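Local coordinates for protein acetyl xylan esterase (Metagenome, PDB 6XYC) that probably removes feruloyl and acetyl groups from xylan as a bifunctional esterase of the alpha/beta-hydrolase fold, at residues Ile29-Glu34 with Lys107-Pro112; Ala41-Tyr46 with Ala73-Asn78. All coordinates share one frame; numbering follows the deposited sequence.

Contact 1. Residues Ile29-Glu34 with Lys107-Pro112; sequences IYLPKE and KYNIDP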
ATOM      1  N   ILE A  29       9.827  12.438  -1.801  1.00 26.35           N
ATOM      2  CA  ILE A  29       9.858  12.166  -3.236  1.00 24.95           C
ATOM      3  C   ILE A  29      11.310  12.069  -3.682  1.00 27.98           C
ATOM      4  O   ILE A  29      12.107  12.965  -3.394  1.00 29.56           O
ATOM      5  CB  ILE A  29       9.121  13.256  -4.035  1.00 24.50           C
ATOM      6  CG1 ILE A  29       7.658  13.356  -3.601  1.00 26.93           C
ATOM      7  CG2 ILE A  29       9.212  12.967  -5.523  1.00 28.12           C
ATOM      8  CD1 ILE A  29       6.921  14.533  -4.205  1.00 30.25           C
ATOM      9  N   TYR A  30      11.648  10.998  -4.394  1.00 24.04           N
ATOM     10  CA  TYR A  30      12.986  10.782  -4.934  1.00 26.32           C
ATOM     11  C   TYR A  30      12.890  10.509  -6.430  1.00 27.56           C
ATOM     12  O   TYR A  30      12.040   9.728  -6.863  1.00 26.69           O
ATOM     13  CB  TYR A  30      13.689   9.603  -4.251  1.00 24.08           C
ATOM     14  CG  TYR A  30      13.813   9.721  -2.751  1.00 26.45           C
ATOM     15  CD1 TYR A  30      14.913  10.331  -2.174  1.00 26.62           C
ATOM     16  CD2 TYR A  30      12.833   9.207  -1.911  1.00 25.62           C
ATOM     17  CE1 TYR A  30      15.035  10.433  -0.804  1.00 27.91           C
ATOM     18  CE2 TYR A  30      12.942   9.310  -0.538  1.00 26.83           C
ATOM     19  CZ  TYR A  30      14.050   9.925   0.011  1.00 26.81           C
ATOM     20  OH  TYR A  30      14.175  10.031   1.377  1.00 28.62           O
ATOM     21  N   LEU A  31      13.768  11.153  -7.225  1.00 27.58           N
ATOM     22  CA  LEU A  31      13.847  10.877  -8.654  1.00 28.22           C
ATOM     23  C   LEU A  31      15.136  10.118  -8.972  1.00 28.87           C
ATOM     24  O   LEU A  31      16.167  10.368  -8.339  1.00 27.59           O
ATOM     25  CB  LEU A  31      13.808  12.165  -9.479  1.00 27.81           C
ATOM     26  CG  LEU A  31      12.687  13.152  -9.144  1.00 28.48           C
ATOM     27  CD1 LEU A  31      12.807  14.409  -9.999  1.00 31.06           C
ATOM     28  CD2 LEU A  31      11.317  12.505  -9.317  1.00 30.37           C
ATOM     29  N   PRO A  32      15.119   9.201  -9.944  1.00 29.75           N
ATOM     30  CA  PRO A  32      16.293   8.343 -10.159  1.00 32.40           C
ATOM     31  C   PRO A  32      17.547   9.132 -10.510  1.00 36.51           C
ATOM     32  O   PRO A  32      17.491  10.229 -11.067  1.00 33.17           O
ATOM     33  CB  PRO A  32      15.867   7.432 -11.319  1.00 35.95           C
ATOM     34  CG  PRO A  32      14.364   7.441 -11.294  1.00 31.32           C
ATOM     35  CD  PRO A  32      13.973   8.808 -10.789  1.00 31.39           C
ATOM     36  N   LYS A  33      18.696   8.542 -10.177  1.00 37.00           N
ATOM     37  CA  LYS A  33      19.979   9.129 -10.555  1.00 40.19           C
ATOM     38  C   LYS A  33      20.063   9.324 -12.059  1.00 40.89           C
ATOM     39  O   LYS A  33      20.426  10.403 -12.543  1.00 42.63           O
ATOM     40  CB  LYS A  33      21.118   8.238 -10.061  1.00 38.49           C
ATOM     41  CG  LYS A  33      22.508   8.708 -10.475  1.00 40.40           C
ATOM     42  CD  LYS A  33      23.061   9.820  -9.571  1.00 48.60           C
ATOM     43  CE  LYS A  33      22.812   9.581  -8.086  1.00 50.08           C
ATOM     44  NZ  LYS A  33      22.781  10.839  -7.293  1.00 46.66           N
ATOM     45  N   GLU A  34      19.788   8.264 -12.811  1.00 43.88           N
ATOM     46  CA  GLU A  34      19.673   8.325 -14.259  1.00 47.88           C
ATOM     47  C   GLU A  34      18.658   9.391 -14.648  1.00 49.66           C
ATOM     48  O   GLU A  34      17.449   9.147 -14.595  1.00 48.05           O
ATOM     49  CB  GLU A  34      19.258   6.958 -14.811  1.00 59.40           C
ATOM     50  CG  GLU A  34      18.184   6.246 -13.986  1.00 64.79           C
ATOM     51  CD  GLU A  34      18.356   4.731 -13.955  1.00 73.74           C
ATOM     52  OE1 GLU A  34      17.343   4.008 -14.025  1.00 68.55           O
ATOM     53  OE2 GLU A  34      19.505   4.252 -13.856  1.00108.40           O
ATOM     54  N   LYS A 107       5.270  19.424 -11.357  1.00 33.96           N
ATOM     55  CA  LYS A 107       6.202  20.142 -10.496  1.00 39.05           C
ATOM     56  C   LYS A 107       7.364  19.258 -10.061  1.00 39.38           C
ATOM     57  O   LYS A 107       8.461  19.764  -9.800  1.00 39.11           O
ATOM     58  CB  LYS A 107       5.457  20.690  -9.276  1.00 39.92           C
ATOM     59  CG  LYS A 107       6.283  20.836  -8.004  1.00 48.83           C
ATOM     60  CD  LYS A 107       7.390  21.871  -8.140  1.00 74.42           C
ATOM     61  CE  LYS A 107       8.591  21.496  -7.283  1.00 54.74           C
ATOM     62  NZ  LYS A 107       9.788  22.334  -7.558  1.00 56.90           N
ATOM     63  N   TYR A 108       7.153  17.944  -9.972  1.00 34.99           N
ATOM     64  CA  TYR A 108       8.180  17.022  -9.502  1.00 32.79           C
ATOM     65  C   TYR A 108       8.795  16.203 -10.633  1.00 32.09           C
ATOM     66  O   TYR A 108       9.512  15.232 -10.366  1.00 32.36           O
ATOM     67  CB  TYR A 108       7.590  16.104  -8.428  1.00 30.50           C
ATOM     68  CG  TYR A 108       7.134  16.848  -7.182  1.00 32.39           C
ATOM     69  CD1 TYR A 108       8.060  17.408  -6.315  1.00 31.49           C
ATOM     70  CD2 TYR A 108       5.783  16.989  -6.873  1.00 28.54           C
ATOM     71  CE1 TYR A 108       7.658  18.087  -5.181  1.00 31.55           C
ATOM     72  CE2 TYR A 108       5.371  17.666  -5.735  1.00 31.02           C
ATOM     73  CZ  TYR A 108       6.317  18.214  -4.894  1.00 31.29           C
ATOM     74  OH  TYR A 108       5.917  18.892  -3.763  1.00 30.09           O
ATOM     75  N   ASN A 109       8.549  16.585 -11.887  1.00 33.25           N
ATOM     76  CA  ASN A 109       9.053  15.853 -13.050  1.00 36.35           C
ATOM     77  C   ASN A 109       8.522  14.425 -13.087  1.00 34.21           C
ATOM     78  O   ASN A 109       9.218  13.504 -13.520  1.00 35.12           O
ATOM     79  CB  ASN A 109      10.584  15.844 -13.083  1.00 38.28           C
ATOM     80  CG  ASN A 109      11.168  17.231 -13.156  1.00 41.31           C
ATOM     81  OD1 ASN A 109      10.478  18.198 -13.479  1.00 39.75           O
ATOM     82  ND2 ASN A 109      12.457  17.336 -12.868  1.00 45.02           N
ATOM     83  N   ILE A 110       7.294  14.233 -12.621  1.00 32.92           N
ATOM     84  CA  ILE A 110       6.668  12.918 -12.577  1.00 33.65           C
ATOM     85  C   ILE A 110       5.718  12.788 -13.760  1.00 32.36           C
ATOM     86  O   ILE A 110       4.969  13.722 -14.077  1.00 30.68           O
ATOM     87  CB  ILE A 110       5.934  12.693 -11.240  1.00 32.16           C
ATOM     88  CG1 ILE A 110       6.955  12.492 -10.117  1.00 32.79           C
ATOM     89  CG2 ILE A 110       5.012  11.493 -11.353  1.00 33.54           C
ATOM     90  CD1 ILE A 110       6.385  12.627  -8.733  1.00 34.43           C
ATOM     91  N   ASP A 111       5.772  11.636 -14.431  1.00 31.80           N
ATOM     92  CA  ASP A 111       4.865  11.276 -15.513  1.00 31.30           C
ATOM     93  C   ASP A 111       3.628  10.621 -14.910  1.00 32.84           C
ATOM     94  O   ASP A 111       3.682   9.444 -14.524  1.00 33.85           O
ATOM     95  CB  ASP A 111       5.568  10.334 -16.495  1.00 33.28           C
ATOM     96  CG  ASP A 111       4.683   9.921 -17.648  1.00 35.45           C
ATOM     97  OD1 ASP A 111       5.205   9.296 -18.589  1.00 35.22           O
ATOM     98  OD2 ASP A 111       3.471  10.208 -17.618  1.00 33.27           O
ATOM     99  N   PRO A 112       2.505  11.331 -14.807  1.00 32.02           N
ATOM    100  CA  PRO A 112       1.324  10.774 -14.132  1.00 31.58           C
ATOM    101  C   PRO A 112       0.564   9.729 -14.936  1.00 33.83           C
ATOM    102  O   PRO A 112      -0.518   9.319 -14.504  1.00 34.82           O
ATOM    103  CB  PRO A 112       0.449  12.016 -13.904  1.00 32.89           C
ATOM    104  CG  PRO A 112       0.763  12.900 -15.080  1.00 30.10           C
ATOM    105  CD  PRO A 112       2.234  12.662 -15.390  1.00 32.05           C
TER
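Ile29 meets the ring of Tyr108 through one methyl group. Its CD1 lies 3.5 Å from the ring centroid of Tyr108 and 2° off the ring normal, a CH-pi contact made squarely over the face; all six distances from this CD1 to the ring carbons fall near 3.8 Å, as centring requires. The extended chain of Ile29, with CD1 anti to CA (chi2 172°), delivers the methyl end-on, so the two side chains cross at about a right angle. On the opposite face Lys107 CG stands 3.9 Å above the plane, and the ring is thus sandwiched between two aliphatic groups.

Two residues on, Leu31 points the same way. The carbonyl of Tyr108 points at the fork of Leu31, with CD1 and CD2 each 3.4 Å from Tyr108 O, and CD1 also reaches Asn109 CB at 4.1 Å. Ile110 completes the apolar patch, its CD1 lying 4.3 Å from Ile29 CG2.

In the second shell the Tyr108 hydroxyl is hydrogen-bonded to that of Tyr100, and Trp12 meets the same ring edge-to-face. An alanine in place of Tyr108 would probably open a gap under the Ile29 methyl and leave the Tyr100 hydroxyl without this mate.

Strand 8-16 pairs antiparallel with strand 26-32 and brings Trp12 and Thr10 against Ile29 and Leu31. Strand 73-77, on the other flank of 26-32, supplies Ile75 and Ala73 to the same group, while the segment 107-112 follows helix 89-103 and leads into strand 114-120.

Contact 2. Residues Ala41-Tyr46 with Ala73-Asn78; sequences AIIIIY and AVISIN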
ATOM      1  N   ALA A  41       5.857   6.867 -11.660  1.00 30.05           N
ATOM      2  CA  ALA A  41       5.922   6.985 -10.212  1.00 31.20           C
ATOM      3  C   ALA A  41       5.441   5.722  -9.507  1.00 29.17           C
ATOM      4  O   ALA A  41       4.517   5.037  -9.964  1.00 26.05           O
ATOM      5  CB  ALA A  41       5.097   8.183  -9.717  1.00 28.63           C
ATOM      6  N   ILE A  42       6.080   5.432  -8.372  1.00 24.17           N
ATOM      7  CA  ILE A  42       5.671   4.351  -7.479  1.00 25.49           C
ATOM      8  C   ILE A  42       5.518   4.936  -6.080  1.00 24.84           C
ATOM      9  O   ILE A  42       6.470   5.516  -5.541  1.00 22.18           O
ATOM     10  CB  ILE A  42       6.684   3.195  -7.451  1.00 26.64           C
ATOM     11  CG1 ILE A  42       6.953   2.671  -8.867  1.00 29.09           C
ATOM     12  CG2 ILE A  42       6.182   2.076  -6.536  1.00 23.99           C
ATOM     13  CD1 ILE A  42       5.767   2.007  -9.525  1.00 24.83           C
ATOM     14  N   ILE A  43       4.333   4.775  -5.492  1.00 24.47           N
ATOM     15  CA  ILE A  43       4.090   5.151  -4.103  1.00 21.80           C
ATOM     16  C   ILE A  43       4.387   3.947  -3.221  1.00 24.73           C
ATOM     17  O   ILE A  43       3.931   2.830  -3.498  1.00 26.53           O
ATOM     18  CB  ILE A  43       2.647   5.637  -3.911  1.00 22.20           C
ATOM     19  CG1 ILE A  43       2.445   6.968  -4.644  1.00 24.50           C
ATOM     20  CG2 ILE A  43       2.329   5.790  -2.429  1.00 22.41           C
ATOM     21  CD1 ILE A  43       1.000   7.381  -4.790  1.00 28.93           C
ATOM     22  N   ILE A  44       5.170   4.159  -2.164  1.00 22.22           N
ATOM     23  CA  ILE A  44       5.531   3.063  -1.273  1.00 21.77           C
ATOM     24  C   ILE A  44       5.077   3.389   0.142  1.00 22.68           C
ATOM     25  O   ILE A  44       5.067   4.550   0.567  1.00 24.51           O
ATOM     26  CB  ILE A  44       7.045   2.759  -1.305  1.00 22.66           C
ATOM     27  CG1 ILE A  44       7.861   3.859  -0.625  1.00 22.28           C
ATOM     28  CG2 ILE A  44       7.524   2.582  -2.744  1.00 22.95           C
ATOM     29  CD1 ILE A  44       9.349   3.521  -0.504  1.00 23.16           C
ATOM     30  N   ILE A  45       4.719   2.341   0.885  1.00 21.92           N
ATOM     31  CA  ILE A  45       4.106   2.496   2.203  1.00 21.16           C
ATOM     32  C   ILE A  45       4.725   1.490   3.166  1.00 22.12           C
ATOM     33  O   ILE A  45       4.697   0.280   2.911  1.00 22.63           O
ATOM     34  CB  ILE A  45       2.577   2.301   2.165  1.00 20.61           C
ATOM     35  CG1 ILE A  45       1.945   3.105   1.026  1.00 21.71           C
ATOM     36  CG2 ILE A  45       1.966   2.685   3.524  1.00 20.69           C
ATOM     37  CD1 ILE A  45       0.474   2.778   0.829  1.00 23.12           C
ATOM     38  N   TYR A  46       5.237   1.984   4.287  1.00 22.41           N
ATOM     39  CA  TYR A  46       5.861   1.125   5.284  1.00 22.42           C
ATOM     40  C   TYR A  46       4.831   0.210   5.938  1.00 23.58           C
ATOM     41  O   TYR A  46       3.621   0.465   5.915  1.00 20.04           O
ATOM     42  CB  TYR A  46       6.531   1.964   6.374  1.00 23.45           C
ATOM     43  CG  TYR A  46       5.609   2.995   6.999  1.00 21.27           C
ATOM     44  CD1 TYR A  46       5.680   4.332   6.621  1.00 23.19           C
ATOM     45  CD2 TYR A  46       4.654   2.641   7.951  1.00 21.86           C
ATOM     46  CE1 TYR A  46       4.838   5.279   7.172  1.00 22.56           C
ATOM     47  CE2 TYR A  46       3.810   3.590   8.517  1.00 23.61           C
ATOM     48  CZ  TYR A  46       3.903   4.908   8.114  1.00 23.36           C
ATOM     49  OH  TYR A  46       3.072   5.858   8.660  1.00 25.09           O
ATOM     50  N   ALA A  73      10.317   7.202 -10.272  1.00 24.39           N
ATOM     51  CA  ALA A  73      10.227   8.098  -9.131  1.00 27.79           C
ATOM     52  C   ALA A  73       9.592   7.353  -7.964  1.00 28.27           C
ATOM     53  O   ALA A  73       8.664   6.556  -8.149  1.00 26.60           O
ATOM     54  CB  ALA A  73       9.397   9.332  -9.481  1.00 28.93           C
ATOM     55  N   VAL A  74      10.096   7.602  -6.756  1.00 26.02           N
ATOM     56  CA  VAL A  74       9.622   6.922  -5.556  1.00 25.26           C
ATOM     57  C   VAL A  74       9.037   7.956  -4.609  1.00 24.82           C
ATOM     58  O   VAL A  74       9.695   8.949  -4.280  1.00 25.06           O
ATOM     59  CB  VAL A  74      10.746   6.124  -4.867  1.00 24.84           C
ATOM     60  CG1 VAL A  74      10.268   5.617  -3.507  1.00 23.70           C
ATOM     61  CG2 VAL A  74      11.218   4.967  -5.750  1.00 25.80           C
ATOM     62  N   ILE A  75       7.809   7.716  -4.164  1.00 21.15           N
ATOM     63  CA  ILE A  75       7.135   8.582  -3.210  1.00 21.49           C
ATOM     64  C   ILE A  75       6.775   7.737  -1.995  1.00 23.91           C
ATOM     65  O   ILE A  75       5.896   6.873  -2.075  1.00 24.51           O
ATOM     66  CB  ILE A  75       5.885   9.237  -3.816  1.00 21.87           C
ATOM     67  CG1 ILE A  75       6.252   9.969  -5.110  1.00 26.85           C
ATOM     68  CG2 ILE A  75       5.253  10.195  -2.834  1.00 23.80           C
ATOM     69  CD1 ILE A  75       5.950   9.186  -6.370  1.00 27.96           C
ATOM     70  N   SER A  76       7.444   7.982  -0.876  1.00 22.12           N
ATOM     71  CA  SER A  76       7.197   7.256   0.365  1.00 20.82           C
ATOM     72  C   SER A  76       6.346   8.119   1.283  1.00 21.31           C
ATOM     73  O   SER A  76       6.726   9.248   1.604  1.00 24.32           O
ATOM     74  CB  SER A  76       8.515   6.876   1.041  1.00 22.54           C
ATOM     75  OG  SER A  76       8.284   6.032   2.157  1.00 22.22           O
ATOM     76  N   ILE A  77       5.213   7.581   1.721  1.00 23.70           N
ATOM     77  CA  ILE A  77       4.209   8.378   2.407  1.00 21.61           C
ATOM     78  C   ILE A  77       4.070   7.932   3.855  1.00 24.53           C
ATOM     79  O   ILE A  77       4.233   6.754   4.192  1.00 24.06           O
ATOM     80  CB  ILE A  77       2.838   8.304   1.694  1.00 22.12           C
ATOM     81  CG1 ILE A  77       2.282   6.871   1.733  1.00 24.14           C
ATOM     82  CG2 ILE A  77       2.954   8.780   0.254  1.00 21.52           C
ATOM     83  CD1 ILE A  77       0.851   6.757   1.252  1.00 23.13           C
ATOM     84  N   ASN A  78       3.750   8.898   4.714  1.00 22.00           N
ATOM     85  CA  ASN A  78       3.227   8.614   6.042  1.00 21.38           C
ATOM     86  C   ASN A  78       1.706   8.485   5.990  1.00 24.14           C
ATOM     87  O   ASN A  78       1.047   8.994   5.083  1.00 23.90           O
ATOM     88  CB  ASN A  78       3.620   9.718   7.028  1.00 24.04           C
ATOM     89  CG  ASN A  78       5.072   9.646   7.447  1.00 24.71           C
ATOM     90  OD1 ASN A  78       5.732   8.617   7.311  1.00 23.49           O
ATOM     91  ND2 ASN A  78       5.576  10.754   7.976  1.00 27.16           N
TER
HETATM   92  O   HOH W   1       6.203   4.870   3.485  1.00 22.04           O
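Ala73 pairs with Ala41 at the start of two parallel strands, 41-45 and 73-77, whose short axes approach to 4.6 Å at an angle of 27°. Ala73 O accepts a hydrogen bond from Ile42 N at 2.8 Å. Val74 follows on the face shared with Ile42 and Ile44, where its CG1 meets Ile44 CD1 at 3.8 Å.

Ile75 uses both backbone groups: its N donates to Ile42 O, and its O accepts Ile44 N. Its CD1 reaches back to Ala41 CB at 3.6 Å. Ser76 CB then packs 3.5 Å from Ile44 CG1, which chi1 71° places between the backbone N and carbonyl carbon.

Ile77 closes the series with a longer bond, N to Ile44 O at 3.2 Å, while its CD1 lies against Ile45 CG1. Beyond it a water lies within hydrogen-bonding distance of Ile44 O, Ser76 OG and Ile77 O, among which its two hydrogens must be shared, and weakly accepts Tyr46 N, bridging the strands as they part; Ser76 OG is also hydrogen-bonded to Lys56 O. Asn78 OD1 sits at the edge of the Tyr46 ring, 3.5 Å from CE1, with amide and ring planes 65° apart; its ND2 is bonded to Glu23 O, and the Tyr46 hydroxyl to Ala52 O and His79 N.

Helix 56-69 connects the strands and covers the Ile44 and Ser76 face, whereas helix 89-103 covers Ile43, Ile45, Ile75 and Ile77. This is the parallel beta-alpha-beta crossover of an alpha/beta hydrolase, and the Tyr46 side chain lies about 7 Å from the bound 4-(2-aminoethyl)benzenesulfonyl fluoride.

Overall arrangement
After strand 8-16 the chain enters strand 26-32, which opens contact 1, and, after a short loop, strand 39-45, which opens contact 2. Helix 56-69 follows, and strand 73-77 returns to close contact 2. Only after helix 89-103 does the segment 107-112 close contact 1, so the shorter loop is nested inside the longer one. Their centres lie 12 Å apart, and they touch directly: Tyr30 N is probably hydrogen-bonded to Val74 O, and Ile110 CG2 packs on Ala41 CB. Together they tie the antiparallel part of the central sheet to its parallel strands and to the approach to strand 114-120.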